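Local atomic coordinates of cell division inhibitor SulA (Pseudomonas aeruginosa, PDB entry 1OFU), a protein that probably inhibits cell division during the SOS response by binding FtsZ and blocking its polymerisation into the Z ring. Residues F4-L9 against S113-L118; I23-S28 against R51-N56; L36-P41 against T86-L91; A78-R83 against A106-A111. All blocks are in the same frame, centred on the assembly; numbering follows the deposited sequence.

Interaction 1: F4-L9 against S113-L118; sequences FSELSL and SLNIRL
Phe-4 to Leu-9 and Ser-113 to Leu-118 are neighbouring parallel strands of the sheet, 4-10 being this chain's outermost, in register from Phe-4 beside Ser-113 onward, with axes 19° apart. Backbone bonds alternate between the strands: Ser-5 N to Ser-113 O, Asn-115 N to Ser-5 O, Leu-7 N to Asn-115 O at 2.8 Å, Arg-117 N to Leu-7 O, and Leu-9 N to Arg-117 O.

The face bearing Phe-4, Glu-6 and Ser-8 is largely polar. Glu-6 OE2 offers its anti lone pair to Asn-115 ND2 (3.1 Å), while OE1 takes Arg-117 NH2 in a 3.2 Å salt bridge arriving from above the carboxylate plane. Arg-99 also pairs with OE1; two arginines on one carboxylate would be expected to keep it ionised. Asn-115 ND2 is bonded to Leu-91 O as well. The Phe-4 ring turns its edge to Ser-113 OG, 3.5 Å from CD1.

On the other face Leu-9 CD1 meets Leu-118 CD2 at 3.8 Å, and Leu-7 CD2 lies alongside Ile-116 CG2. Helix 13-28 packs on Leu-7, Leu-9 and Ile-116, helix 96-109 touches Phe-4 and Ser-113, and an antiparallel strand of a second SulA subunit continues the sheet beyond Glu-6 to Leu-9.

Interaction 2: I23-S28 against R51-N56; sequences ILRELS and RRAGLN
Arg-25 and Leu-55 bring their CA atoms within 4.5 Å of each other where the end of helix 13-28 meets the chain leaving helix 47-52, and Ser-28 and Asn-56 follow at 5.4 Å. The second helix closes in a Schellman motif: Gly-54 turns to positive phi (74°), after which Leu-55 and Asn-56 run on extended beside the first helix toward strand 60-63. This is a helix-to-loop contact on one side of the parallel α/β sheet, and Gly-54 suits it doubly, since its conformation is easy for glycine and the Arg-25 side chain passes close by.

Leu-55 supplies the apolar part. Its CD2 lies against the helix backbone, 3.3 Å from Arg-25 N, and both its methyls reach Leu-24 CB. Leu-55 also touches Leu-50 and Ile-60 of strand 60-63, and Leu-24 touches Leu-45 and Trp-49.

Arg-25 leaves the helix with CG anti to the backbone N (chi1 -175°), and its chain bends at chi3. The guanidinium meets the carbonyl of Ala-53 edge-on. NH2 points at Ala-53 O, but the model sets them so close that the bond's details are doubtful. Outside the two segments, NH1 makes a salt bridge with Glu-26 of a second SulA subunit, so one guanidinium reaches both the loop after helix 47-52 and that subunit.

Ser-28 OG works in both directions: it donates to Arg-25 O at 2.6 Å, one turn back, and accepts an almost straight bond from Asn-56 N at 3.0 Å (174°).

Interaction 3: L36-P41 against T86-L91; sequences LTLIAP and TVVSWL
Leu-36 to Ile-39 and Thr-86 to Ser-89 are parallel neighbours in the middle of the sheet, and three nearly straight backbone bonds join them. Both backbone polar atoms of Thr-37 are used: N donates to Thr-86 O at 2.9 Å and O accepts from Val-88 N at 2.7 Å; Ile-39 N then donates to Val-88 O. Beyond this point the strands part, and a water takes over: it donates to Ile-39 O at 2.6 Å and accepts from Trp-90 N at 2.9 Å. Two buried hydroxyls have partners, Thr-37 OG1 with Ser-84 OG and Ser-89 OG with Ser-75 OG, while strand 60-63 bonds to the backbone of Leu-36 and Leu-38 that faces away from 86-91.

Where the chains diverge, the Trp-90 indole packs against Pro-41, Leu-38 and Val-88. Pro-41 CB lies over its six-membered ring in a CH-pi contact, 3.6 Å from the centroid, and Val-88 CG1 lies on the opposite face near the rim. Leu-38 meets the ring's edge through CB and CD2. On the same side of the sheet Leu-38 CD2 touches Val-88 CB at 3.7 Å; on the other, Ile-39 CD1 reaches Val-87 CG1 at 3.6 Å, beneath helix 68-80.

In this buried parallel α/β core the backbone atoms named have partners in a strand or water, which lets the apolar side chains pack without polar groups left over at those points.

Interaction 4: A78-R83 against A106-A111; sequences ALRLGR and AQLGQA
Leu-79 and Ala-106 carry the apolar part of this contact between the C-terminal ends of helices 68-80 and 96-109. Leu-79 CG is anti to its own carbonyl carbon (chi1 -74°), and from there the CD2 methyl meets Ala-106 CB at 4.0 Å and, more loosely, Ala-111 CB at 4.4 Å. Its CB rests against the backbone of Ala-106. Val-87, Leu-102 and Ser-113 also touch Leu-79, setting it between the helices and the sheet. Farther out, the aliphatic part of Arg-80 brings CG to 4.2 Å from Leu-108 CD1, while its guanidinium pairs with Glu-77.

The closest approach is backbone on backbone, Gly-109 against Leu-79, with Gly-82 beside it. Gly-109 CA makes a CA-H...O contact with Leu-79 O at 3.3 Å, with an angle of 161° at the hydrogen. Having no CB, Gly-109 can lie against that carbonyl; Gly-82 CA lies 3.5 Å from Gly-109 O.

Conventional polar bonds run within each segment or to a third party. Arg-83 NH2 donates to Leu-81 O at 3.0 Å in the plane of its guanidinium, nearly straight. Arg-34 ties the two ends together, its NH2 bonding to both Gly-82 O and Gly-109 O and its NH1 to Gln-110 O.

The first residue to leave helical geometry has positive phi in both, Gly-82 in one and Gln-110, in a Schellman motif, in the other. Such helix ends return the chain to the next parallel strand of an α/β fold, and residues 78-83 here also belong to the FtsZ-binding surface.

All four contacts belong to one parallel α/β domain with strand order 1-5-4-2-3. Interactions 1 and 3 lie in the sheet itself, their centres about 9 Å apart and joined by the pairing of strands 84-89 and 112-118. Interactions 2 and 4 close helix ends on opposite faces of it, with centres about 21 Å apart and no touch. Interaction 1 joins the first and last strands of the chain and so encloses the others in sequence; interaction 3 alternates with both 2 and 4. Interactions 1 and 2 reach the second SulA subunit; interaction 4 includes an FtsZ-binding region, and Arg-51 of interaction 2 also meets the other protein, so the two interfaces share this compact fold.

Interaction 1: F4-L9 against S113-L118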
loop_
_atom_site.group_PDB
_atom_site.type_symbol
_atom_site.label_atom_id
_atom_site.label_comp_id
_atom_site.label_asym_id
_atom_site.label_seq_id
_atom_site.Cartn_x
_atom_site.Cartn_y
_atom_site.Cartn_z
ATOM N N PHE D 4 3.264 -17.532 12.562
ATOM C CA PHE D 4 4.046 -17.686 11.347
ATOM C C PHE D 4 3.150 -17.669 10.115
ATOM O O PHE D 4 2.103 -18.311 10.084
ATOM C CB PHE D 4 4.813 -19.011 11.386
ATOM C CG PHE D 4 5.563 -19.324 10.119
ATOM C CD1 PHE D 4 6.854 -18.842 9.919
ATOM C CD2 PHE D 4 4.976 -20.102 9.121
ATOM C CE1 PHE D 4 7.556 -19.131 8.745
ATOM C CE2 PHE D 4 5.666 -20.398 7.938
ATOM C CZ PHE D 4 6.958 -19.912 7.753
ATOM N N SER D 5 3.577 -16.925 9.103
ATOM C CA SER D 5 2.864 -16.835 7.843
ATOM C C SER D 5 3.926 -16.990 6.767
ATOM O O SER D 5 5.123 -16.808 7.022
ATOM C CB SER D 5 2.187 -15.476 7.692
ATOM O OG SER D 5 1.279 -15.230 8.749
ATOM N N GLU D 6 3.503 -17.347 5.565
ATOM C CA GLU D 6 4.452 -17.489 4.485
ATOM C C GLU D 6 3.836 -16.980 3.202
ATOM O O GLU D 6 2.683 -17.285 2.884
ATOM C CB GLU D 6 4.891 -18.940 4.314
ATOM C CG GLU D 6 5.912 -19.114 3.200
ATOM C CD GLU D 6 6.522 -20.501 3.173
ATOM O OE1 GLU D 6 5.787 -21.474 2.909
ATOM O OE2 GLU D 6 7.742 -20.616 3.419
ATOM N N LEU D 7 4.612 -16.175 2.488
ATOM C CA LEU D 7 4.167 -15.608 1.235
ATOM C C LEU D 7 5.074 -16.089 0.122
ATOM O O LEU D 7 6.304 -15.977 0.207
ATOM C CB LEU D 7 4.182 -14.081 1.319
ATOM C CG LEU D 7 3.742 -13.349 0.048
ATOM C CD1 LEU D 7 3.162 -12.004 0.412
ATOM C CD2 LEU D 7 4.914 -13.193 -0.893
ATOM N N SER D 8 4.464 -16.645 -0.918
ATOM C CA SER D 8 5.219 -17.136 -2.056
ATOM C C SER D 8 4.781 -16.385 -3.300
ATOM O O SER D 8 3.594 -16.145 -3.506
ATOM C CB SER D 8 4.974 -18.626 -2.238
ATOM O OG SER D 8 5.145 -19.304 -1.008
ATOM N N LEU D 9 5.752 -15.998 -4.117
ATOM C CA LEU D 9 5.479 -15.276 -5.347
ATOM C C LEU D 9 6.182 -15.999 -6.481
ATOM O O LEU D 9 7.387 -16.258 -6.411
ATOM C CB LEU D 9 5.999 -13.846 -5.251
ATOM C CG LEU D 9 5.253 -12.887 -4.324
ATOM C CD1 LEU D 9 6.089 -11.632 -4.118
ATOM C CD2 LEU D 9 3.895 -12.541 -4.928
ATOM N N SER D 113 6.044 -13.474 12.377
ATOM C CA SER D 113 7.117 -14.044 11.579
ATOM C C SER D 113 6.550 -14.223 10.165
ATOM O O SER D 113 5.513 -14.864 9.978
ATOM C CB SER D 113 7.552 -15.391 12.154
ATOM O OG SER D 113 8.431 -16.056 11.266
ATOM N N LEU D 114 7.217 -13.637 9.177
ATOM C CA LEU D 114 6.771 -13.737 7.793
ATOM C C LEU D 114 7.909 -14.216 6.913
ATOM O O LEU D 114 8.951 -13.563 6.819
ATOM C CB LEU D 114 6.272 -12.376 7.287
ATOM C CG LEU D 114 5.917 -12.258 5.793
ATOM C CD1 LEU D 114 4.730 -13.161 5.456
ATOM C CD2 LEU D 114 5.584 -10.809 5.461
ATOM N N ASN D 115 7.721 -15.368 6.278
ATOM C CA ASN D 115 8.746 -15.875 5.394
ATOM C C ASN D 115 8.286 -15.644 3.970
ATOM O O ASN D 115 7.107 -15.830 3.647
ATOM C CB ASN D 115 8.999 -17.363 5.608
ATOM C CG ASN D 115 10.283 -17.818 4.947
ATOM O OD1 ASN D 115 11.352 -17.281 5.229
ATOM N ND2 ASN D 115 10.189 -18.803 4.056
ATOM N N ILE D 116 9.220 -15.233 3.123
ATOM C CA ILE D 116 8.918 -14.967 1.735
ATOM C C ILE D 116 9.750 -15.854 0.826
ATOM O O ILE D 116 10.938 -16.061 1.058
ATOM C CB ILE D 116 9.154 -13.470 1.419
ATOM C CG1 ILE D 116 8.164 -12.641 2.244
ATOM C CG2 ILE D 116 9.007 -13.199 -0.091
ATOM C CD1 ILE D 116 8.311 -11.149 2.088
ATOM N N ARG D 117 9.101 -16.391 -0.201
ATOM C CA ARG D 117 9.748 -17.264 -1.170
ATOM C C ARG D 117 9.494 -16.716 -2.561
ATOM O O ARG D 117 8.346 -16.503 -2.947
ATOM C CB ARG D 117 9.168 -18.670 -1.080
ATOM C CG ARG D 117 9.382 -19.354 0.252
ATOM C CD ARG D 117 8.389 -20.494 0.428
ATOM N NE ARG D 117 8.300 -21.345 -0.755
ATOM C CZ ARG D 117 7.534 -22.430 -0.844
ATOM N NH1 ARG D 117 7.515 -23.140 -1.964
ATOM N NH2 ARG D 117 6.791 -22.810 0.188
ATOM N N LEU D 118 10.566 -16.485 -3.308
ATOM C CA LEU D 118 10.459 -15.972 -4.668
ATOM C C LEU D 118 10.914 -17.062 -5.641
ATOM O O LEU D 118 11.637 -17.982 -5.252
ATOM C CB LEU D 118 11.333 -14.726 -4.827
ATOM C CG LEU D 118 11.073 -13.603 -3.819
ATOM C CD1 LEU D 118 12.019 -12.443 -4.087
ATOM C CD2 LEU D 118 9.621 -13.141 -3.925
HETATM O O HOH W 1 2.867 -13.982 10.596
#

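Interaction 2: I23-S28 against R51-N56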
loop_
_atom_site.group_PDB
_atom_site.type_symbol
_atom_site.label_atom_id
_atom_site.label_comp_id
_atom_site.label_asym_id
_atom_site.label_seq_id
_atom_site.Cartn_x
_atom_site.Cartn_y
_atom_site.Cartn_z
ATOM N N ILE D 23 3.451 -4.699 0.065
ATOM C CA ILE D 23 3.362 -5.370 1.355
ATOM C C ILE D 23 4.461 -4.867 2.286
ATOM O O ILE D 23 4.222 -4.585 3.466
ATOM C CB ILE D 23 3.488 -6.896 1.176
ATOM C CG1 ILE D 23 2.276 -7.416 0.401
ATOM C CG2 ILE D 23 3.615 -7.573 2.529
ATOM C CD1 ILE D 23 2.340 -8.880 0.071
ATOM N N LEU D 24 5.670 -4.753 1.747
ATOM C CA LEU D 24 6.799 -4.268 2.529
ATOM C C LEU D 24 6.559 -2.811 2.875
ATOM O O LEU D 24 6.845 -2.371 3.980
ATOM C CB LEU D 24 8.099 -4.405 1.734
ATOM C CG LEU D 24 8.602 -5.836 1.570
ATOM C CD1 LEU D 24 9.997 -5.812 0.952
ATOM C CD2 LEU D 24 8.643 -6.521 2.928
ATOM N N ARG D 25 6.028 -2.067 1.914
ATOM C CA ARG D 25 5.731 -0.654 2.105
ATOM C C ARG D 25 4.716 -0.522 3.248
ATOM O O ARG D 25 4.918 0.233 4.196
ATOM C CB ARG D 25 5.185 -0.097 0.786
ATOM C CG ARG D 25 4.926 1.395 0.714
ATOM C CD ARG D 25 5.056 1.870 -0.739
ATOM N NE ARG D 25 4.321 1.028 -1.685
ATOM C CZ ARG D 25 4.811 0.577 -2.841
ATOM N NH1 ARG D 25 4.066 -0.183 -3.632
ATOM N NH2 ARG D 25 6.049 0.875 -3.218
ATOM N N GLU D 26 3.637 -1.289 3.161
ATOM C CA GLU D 26 2.588 -1.287 4.174
ATOM C C GLU D 26 3.159 -1.682 5.535
ATOM O O GLU D 26 2.926 -1.013 6.544
ATOM C CB GLU D 26 1.480 -2.270 3.764
ATOM C CG GLU D 26 0.360 -2.432 4.783
ATOM C CD GLU D 26 -0.710 -1.359 4.669
ATOM O OE1 GLU D 26 -1.625 -1.345 5.521
ATOM O OE2 GLU D 26 -0.642 -0.536 3.730
ATOM N N LEU D 27 3.904 -2.781 5.565
ATOM C CA LEU D 27 4.507 -3.243 6.807
ATOM C C LEU D 27 5.409 -2.182 7.440
ATOM O O LEU D 27 5.406 -2.002 8.658
ATOM C CB LEU D 27 5.315 -4.516 6.561
ATOM C CG LEU D 27 4.490 -5.782 6.359
ATOM C CD1 LEU D 27 5.415 -6.944 6.046
ATOM C CD2 LEU D 27 3.669 -6.060 7.621
ATOM N N SER D 28 6.173 -1.473 6.617
ATOM C CA SER D 28 7.075 -0.459 7.146
ATOM C C SER D 28 6.333 0.675 7.852
ATOM O O SER D 28 6.935 1.435 8.614
ATOM C CB SER D 28 7.950 0.116 6.029
ATOM O OG SER D 28 7.219 0.983 5.183
ATOM N N ARG D 51 14.368 1.871 -0.853
ATOM C CA ARG D 51 14.039 3.285 -0.771
ATOM C C ARG D 51 13.106 3.648 -1.921
ATOM O O ARG D 51 12.141 4.388 -1.729
ATOM C CB ARG D 51 15.306 4.145 -0.827
ATOM C CG ARG D 51 16.164 4.074 0.437
ATOM C CD ARG D 51 17.100 5.271 0.541
ATOM N NE ARG D 51 18.203 5.225 -0.415
ATOM C CZ ARG D 51 19.238 4.395 -0.327
ATOM N NH1 ARG D 51 20.198 4.425 -1.244
ATOM N NH2 ARG D 51 19.317 3.534 0.678
ATOM N N ARG D 52 13.388 3.128 -3.117
ATOM C CA ARG D 52 12.539 3.409 -4.268
ATOM C C ARG D 52 11.161 2.773 -4.092
ATOM O O ARG D 52 10.172 3.269 -4.624
ATOM C CB ARG D 52 13.174 2.902 -5.565
ATOM C CG ARG D 52 14.371 3.708 -6.042
ATOM C CD ARG D 52 14.523 3.608 -7.556
ATOM N NE ARG D 52 15.624 4.427 -8.057
ATOM C CZ ARG D 52 16.910 4.104 -7.946
ATOM N NH1 ARG D 52 17.266 2.973 -7.352
ATOM N NH2 ARG D 52 17.842 4.918 -8.425
ATOM N N ALA D 53 11.094 1.669 -3.351
ATOM C CA ALA D 53 9.812 1.014 -3.108
ATOM C C ALA D 53 8.985 1.874 -2.151
ATOM O O ALA D 53 7.853 1.537 -1.818
ATOM C CB ALA D 53 10.030 -0.358 -2.520
ATOM N N GLY D 54 9.566 2.981 -1.700
ATOM C CA GLY D 54 8.864 3.885 -0.806
ATOM C C GLY D 54 8.683 3.428 0.630
ATOM O O GLY D 54 7.804 3.934 1.326
ATOM N N LEU D 55 9.496 2.486 1.098
ATOM C CA LEU D 55 9.351 2.031 2.477
ATOM C C LEU D 55 9.729 3.160 3.436
ATOM O O LEU D 55 10.487 4.061 3.079
ATOM C CB LEU D 55 10.246 0.818 2.764
ATOM C CG LEU D 55 10.278 -0.403 1.839
ATOM C CD1 LEU D 55 10.724 -1.605 2.652
ATOM C CD2 LEU D 55 8.916 -0.669 1.239
ATOM N N ASN D 56 9.193 3.110 4.648
ATOM C CA ASN D 56 9.496 4.118 5.657
ATOM C C ASN D 56 10.937 3.881 6.126
ATOM O O ASN D 56 11.229 2.949 6.877
ATOM C CB ASN D 56 8.503 4.002 6.820
ATOM C CG ASN D 56 8.689 5.091 7.864
ATOM O OD1 ASN D 56 7.850 5.264 8.749
ATOM N ND2 ASN D 56 9.794 5.821 7.773
#

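Interaction 3: L36-P41 against T86-L91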
loop_
_atom_site.group_PDB
_atom_site.type_symbol
_atom_site.label_atom_id
_atom_site.label_comp_id
_atom_site.label_asym_id
_atom_site.label_seq_id
_atom_site.Cartn_x
_atom_site.Cartn_y
_atom_site.Cartn_z
ATOM N N LEU D 36 10.477 -3.015 11.499
ATOM C CA LEU D 36 10.118 -3.968 10.475
ATOM C C LEU D 36 11.535 -4.493 10.251
ATOM O O LEU D 36 12.416 -3.744 9.825
ATOM C CB LEU D 36 9.626 -3.288 9.192
ATOM C CG LEU D 36 9.678 -4.246 7.989
ATOM C CD1 LEU D 36 8.886 -5.508 8.312
ATOM C CD2 LEU D 36 9.137 -3.574 6.739
ATOM N N THR D 37 11.786 -5.750 10.584
ATOM C CA THR D 37 13.122 -6.285 10.385
ATOM C C THR D 37 13.145 -7.283 9.252
ATOM O O THR D 37 12.370 -8.243 9.236
ATOM C CB THR D 37 13.657 -6.949 11.662
ATOM O OG1 THR D 37 13.764 -5.957 12.685
ATOM C CG2 THR D 37 15.030 -7.564 11.421
ATOM N N LEU D 38 14.035 -7.031 8.296
ATOM C CA LEU D 38 14.206 -7.889 7.137
ATOM C C LEU D 38 15.501 -8.663 7.367
ATOM O O LEU D 38 16.548 -8.065 7.629
ATOM C CB LEU D 38 14.322 -7.040 5.866
ATOM C CG LEU D 38 13.259 -5.962 5.615
ATOM C CD1 LEU D 38 13.524 -5.298 4.256
ATOM C CD2 LEU D 38 11.865 -6.583 5.636
ATOM N N ILE D 39 15.445 -9.988 7.271
ATOM C CA ILE D 39 16.639 -10.783 7.498
ATOM C C ILE D 39 17.177 -11.517 6.282
ATOM O O ILE D 39 16.518 -12.391 5.710
ATOM C CB ILE D 39 16.410 -11.771 8.651
ATOM C CG1 ILE D 39 16.196 -10.971 9.941
ATOM C CG2 ILE D 39 17.586 -12.738 8.760
ATOM C CD1 ILE D 39 16.155 -11.787 11.196
ATOM N N ALA D 40 18.394 -11.139 5.897
ATOM C CA ALA D 40 19.086 -11.731 4.763
ATOM C C ALA D 40 18.223 -11.819 3.510
ATOM O O ALA D 40 18.056 -12.894 2.939
ATOM C CB ALA D 40 19.607 -13.120 5.140
ATOM N N PRO D 41 17.652 -10.686 3.070
ATOM C CA PRO D 41 16.818 -10.706 1.866
ATOM C C PRO D 41 17.719 -10.937 0.658
ATOM O O PRO D 41 18.927 -10.743 0.741
ATOM C CB PRO D 41 16.195 -9.319 1.861
ATOM C CG PRO D 41 17.281 -8.479 2.452
ATOM C CD PRO D 41 17.730 -9.324 3.626
ATOM N N THR D 86 7.337 -7.140 13.017
ATOM C CA THR D 86 7.421 -8.175 11.987
ATOM C C THR D 86 8.857 -8.463 11.589
ATOM O O THR D 86 9.636 -7.540 11.342
ATOM C CB THR D 86 6.677 -7.759 10.694
ATOM O OG1 THR D 86 5.397 -7.226 11.028
ATOM C CG2 THR D 86 6.482 -8.961 9.780
ATOM N N VAL D 87 9.202 -9.742 11.517
ATOM C CA VAL D 87 10.534 -10.144 11.089
ATOM C C VAL D 87 10.319 -10.923 9.795
ATOM O O VAL D 87 9.651 -11.953 9.791
ATOM C CB VAL D 87 11.236 -11.058 12.118
ATOM C CG1 VAL D 87 12.552 -11.541 11.549
ATOM C CG2 VAL D 87 11.483 -10.303 13.415
ATOM N N VAL D 88 10.873 -10.415 8.701
ATOM C CA VAL D 88 10.719 -11.042 7.401
ATOM C C VAL D 88 11.932 -11.857 6.980
ATOM O O VAL D 88 13.039 -11.332 6.830
ATOM C CB VAL D 88 10.441 -9.985 6.307
ATOM C CG1 VAL D 88 10.134 -10.679 4.976
ATOM C CG2 VAL D 88 9.283 -9.083 6.736
ATOM N N SER D 89 11.697 -13.145 6.771
ATOM C CA SER D 89 12.735 -14.076 6.363
ATOM C C SER D 89 12.540 -14.440 4.903
ATOM O O SER D 89 11.444 -14.288 4.352
ATOM C CB SER D 89 12.655 -15.355 7.202
ATOM O OG SER D 89 12.603 -15.056 8.582
ATOM N N TRP D 90 13.611 -14.917 4.286
ATOM C CA TRP D 90 13.588 -15.350 2.895
ATOM C C TRP D 90 14.233 -16.724 2.892
ATOM O O TRP D 90 15.232 -16.956 2.217
ATOM C CB TRP D 90 14.388 -14.390 2.010
ATOM C CG TRP D 90 13.591 -13.222 1.529
ATOM C CD1 TRP D 90 12.881 -13.129 0.359
ATOM C CD2 TRP D 90 13.380 -11.990 2.224
ATOM N NE1 TRP D 90 12.243 -11.910 0.287
ATOM C CE2 TRP D 90 12.533 -11.192 1.418
ATOM C CE3 TRP D 90 13.828 -11.481 3.450
ATOM C CZ2 TRP D 90 12.124 -9.912 1.800
ATOM C CZ3 TRP D 90 13.423 -10.208 3.830
ATOM C CH2 TRP D 90 12.579 -9.437 3.005
ATOM N N LEU D 91 13.648 -17.630 3.669
ATOM C CA LEU D 91 14.161 -18.989 3.799
ATOM C C LEU D 91 13.481 -20.041 2.918
ATOM O O LEU D 91 12.259 -20.133 2.859
ATOM C CB LEU D 91 14.074 -19.415 5.264
ATOM C CG LEU D 91 14.898 -18.556 6.225
ATOM C CD1 LEU D 91 14.584 -18.927 7.670
ATOM C CD2 LEU D 91 16.376 -18.741 5.921
HETATM O O HOH W 2 16.100 -14.974 5.681
#

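Interaction 4: A78-R83 against A106-A111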
loop_
_atom_site.group_PDB
_atom_site.type_symbol
_atom_site.label_atom_id
_atom_site.label_comp_id
_atom_site.label_asym_id
_atom_site.label_seq_id
_atom_site.Cartn_x
_atom_site.Cartn_y
_atom_site.Cartn_z
ATOM N N ALA D 78 15.731 -12.208 16.439
ATOM C CA ALA D 78 15.093 -10.904 16.274
ATOM C C ALA D 78 13.624 -10.962 16.699
ATOM O O ALA D 78 13.083 -9.992 17.231
ATOM C CB ALA D 78 15.210 -10.446 14.817
ATOM N N LEU D 79 12.973 -12.096 16.451
ATOM C CA LEU D 79 11.573 -12.263 16.841
ATOM C C LEU D 79 11.522 -12.350 18.358
ATOM O O LEU D 79 10.759 -11.649 19.022
ATOM C CB LEU D 79 11.004 -13.553 16.244
ATOM C CG LEU D 79 10.699 -13.548 14.744
ATOM C CD1 LEU D 79 10.703 -14.966 14.207
ATOM C CD2 LEU D 79 9.362 -12.877 14.507
ATOM N N ARG D 80 12.364 -13.230 18.884
ATOM C CA ARG D 80 12.489 -13.490 20.312
ATOM C C ARG D 80 12.663 -12.205 21.127
ATOM O O ARG D 80 11.959 -11.985 22.111
ATOM C CB ARG D 80 13.688 -14.413 20.512
ATOM C CG ARG D 80 13.820 -15.079 21.852
ATOM C CD ARG D 80 14.936 -16.100 21.746
ATOM N NE ARG D 80 14.649 -17.067 20.689
ATOM C CZ ARG D 80 15.575 -17.675 19.952
ATOM N NH1 ARG D 80 15.215 -18.545 19.016
ATOM N NH2 ARG D 80 16.859 -17.402 20.137
ATOM N N LEU D 81 13.604 -11.363 20.702
ATOM C CA LEU D 81 13.898 -10.100 21.379
ATOM C C LEU D 81 12.695 -9.170 21.428
ATOM O O LEU D 81 12.660 -8.227 22.220
ATOM C CB LEU D 81 15.071 -9.396 20.688
ATOM C CG LEU D 81 16.497 -9.852 21.020
ATOM C CD1 LEU D 81 16.570 -11.352 21.185
ATOM C CD2 LEU D 81 17.422 -9.387 19.918
ATOM N N GLY D 82 11.721 -9.430 20.562
ATOM C CA GLY D 82 10.506 -8.632 20.536
ATOM C C GLY D 82 10.635 -7.156 20.223
ATOM O O GLY D 82 9.807 -6.349 20.654
ATOM N N ARG D 83 11.652 -6.785 19.458
ATOM C CA ARG D 83 11.829 -5.381 19.119
ATOM C C ARG D 83 11.234 -5.036 17.751
ATOM O O ARG D 83 11.198 -3.870 17.350
ATOM C CB ARG D 83 13.315 -5.018 19.153
ATOM C CG ARG D 83 13.549 -3.635 19.713
ATOM C CD ARG D 83 14.280 -3.669 21.044
ATOM N NE ARG D 83 14.016 -4.870 21.827
ATOM C CZ ARG D 83 14.521 -5.090 23.040
ATOM N NH1 ARG D 83 15.308 -4.183 23.608
ATOM N NH2 ARG D 83 14.261 -6.224 23.679
ATOM N N ALA D 106 8.306 -16.079 17.593
ATOM C CA ALA D 106 7.358 -14.999 17.344
ATOM C C ALA D 106 6.430 -14.779 18.534
ATOM O O ALA D 106 6.142 -13.640 18.905
ATOM C CB ALA D 106 6.538 -15.301 16.083
ATOM N N GLN D 107 5.956 -15.871 19.126
ATOM C CA GLN D 107 5.060 -15.784 20.280
ATOM C C GLN D 107 5.773 -15.122 21.459
ATOM O O GLN D 107 5.211 -14.263 22.134
ATOM C CB GLN D 107 4.583 -17.180 20.682
ATOM C CG GLN D 107 3.921 -17.944 19.550
ATOM C CD GLN D 107 3.265 -19.225 20.017
ATOM O OE1 GLN D 107 2.314 -19.196 20.794
ATOM N NE2 GLN D 107 3.774 -20.361 19.544
ATOM N N LEU D 108 7.017 -15.523 21.691
ATOM C CA LEU D 108 7.811 -14.961 22.775
ATOM C C LEU D 108 7.966 -13.450 22.632
ATOM O O LEU D 108 7.914 -12.718 23.622
ATOM C CB LEU D 108 9.193 -15.612 22.805
ATOM C CG LEU D 108 9.267 -17.079 23.238
ATOM C CD1 LEU D 108 10.661 -17.637 22.960
ATOM C CD2 LEU D 108 8.928 -17.180 24.720
ATOM N N GLY D 109 8.148 -12.982 21.399
ATOM C CA GLY D 109 8.322 -11.556 21.181
ATOM C C GLY D 109 7.050 -10.787 20.886
ATOM O O GLY D 109 7.099 -9.572 20.667
ATOM N N GLN D 110 5.909 -11.479 20.902
ATOM C CA GLN D 110 4.625 -10.850 20.602
ATOM C C GLN D 110 4.757 -10.174 19.247
ATOM O O GLN D 110 4.337 -9.028 19.060
ATOM C CB GLN D 110 4.254 -9.799 21.652
ATOM C CG GLN D 110 3.594 -10.346 22.909
ATOM C CD GLN D 110 4.582 -10.947 23.884
ATOM O OE1 GLN D 110 5.447 -10.249 24.423
ATOM N NE2 GLN D 110 4.461 -12.249 24.121
ATOM N N ALA D 111 5.346 -10.896 18.302
ATOM C CA ALA D 111 5.562 -10.357 16.965
ATOM C C ALA D 111 5.146 -11.333 15.870
ATOM O O ALA D 111 4.791 -12.480 16.144
ATOM C CB ALA D 111 7.026 -9.991 16.805
#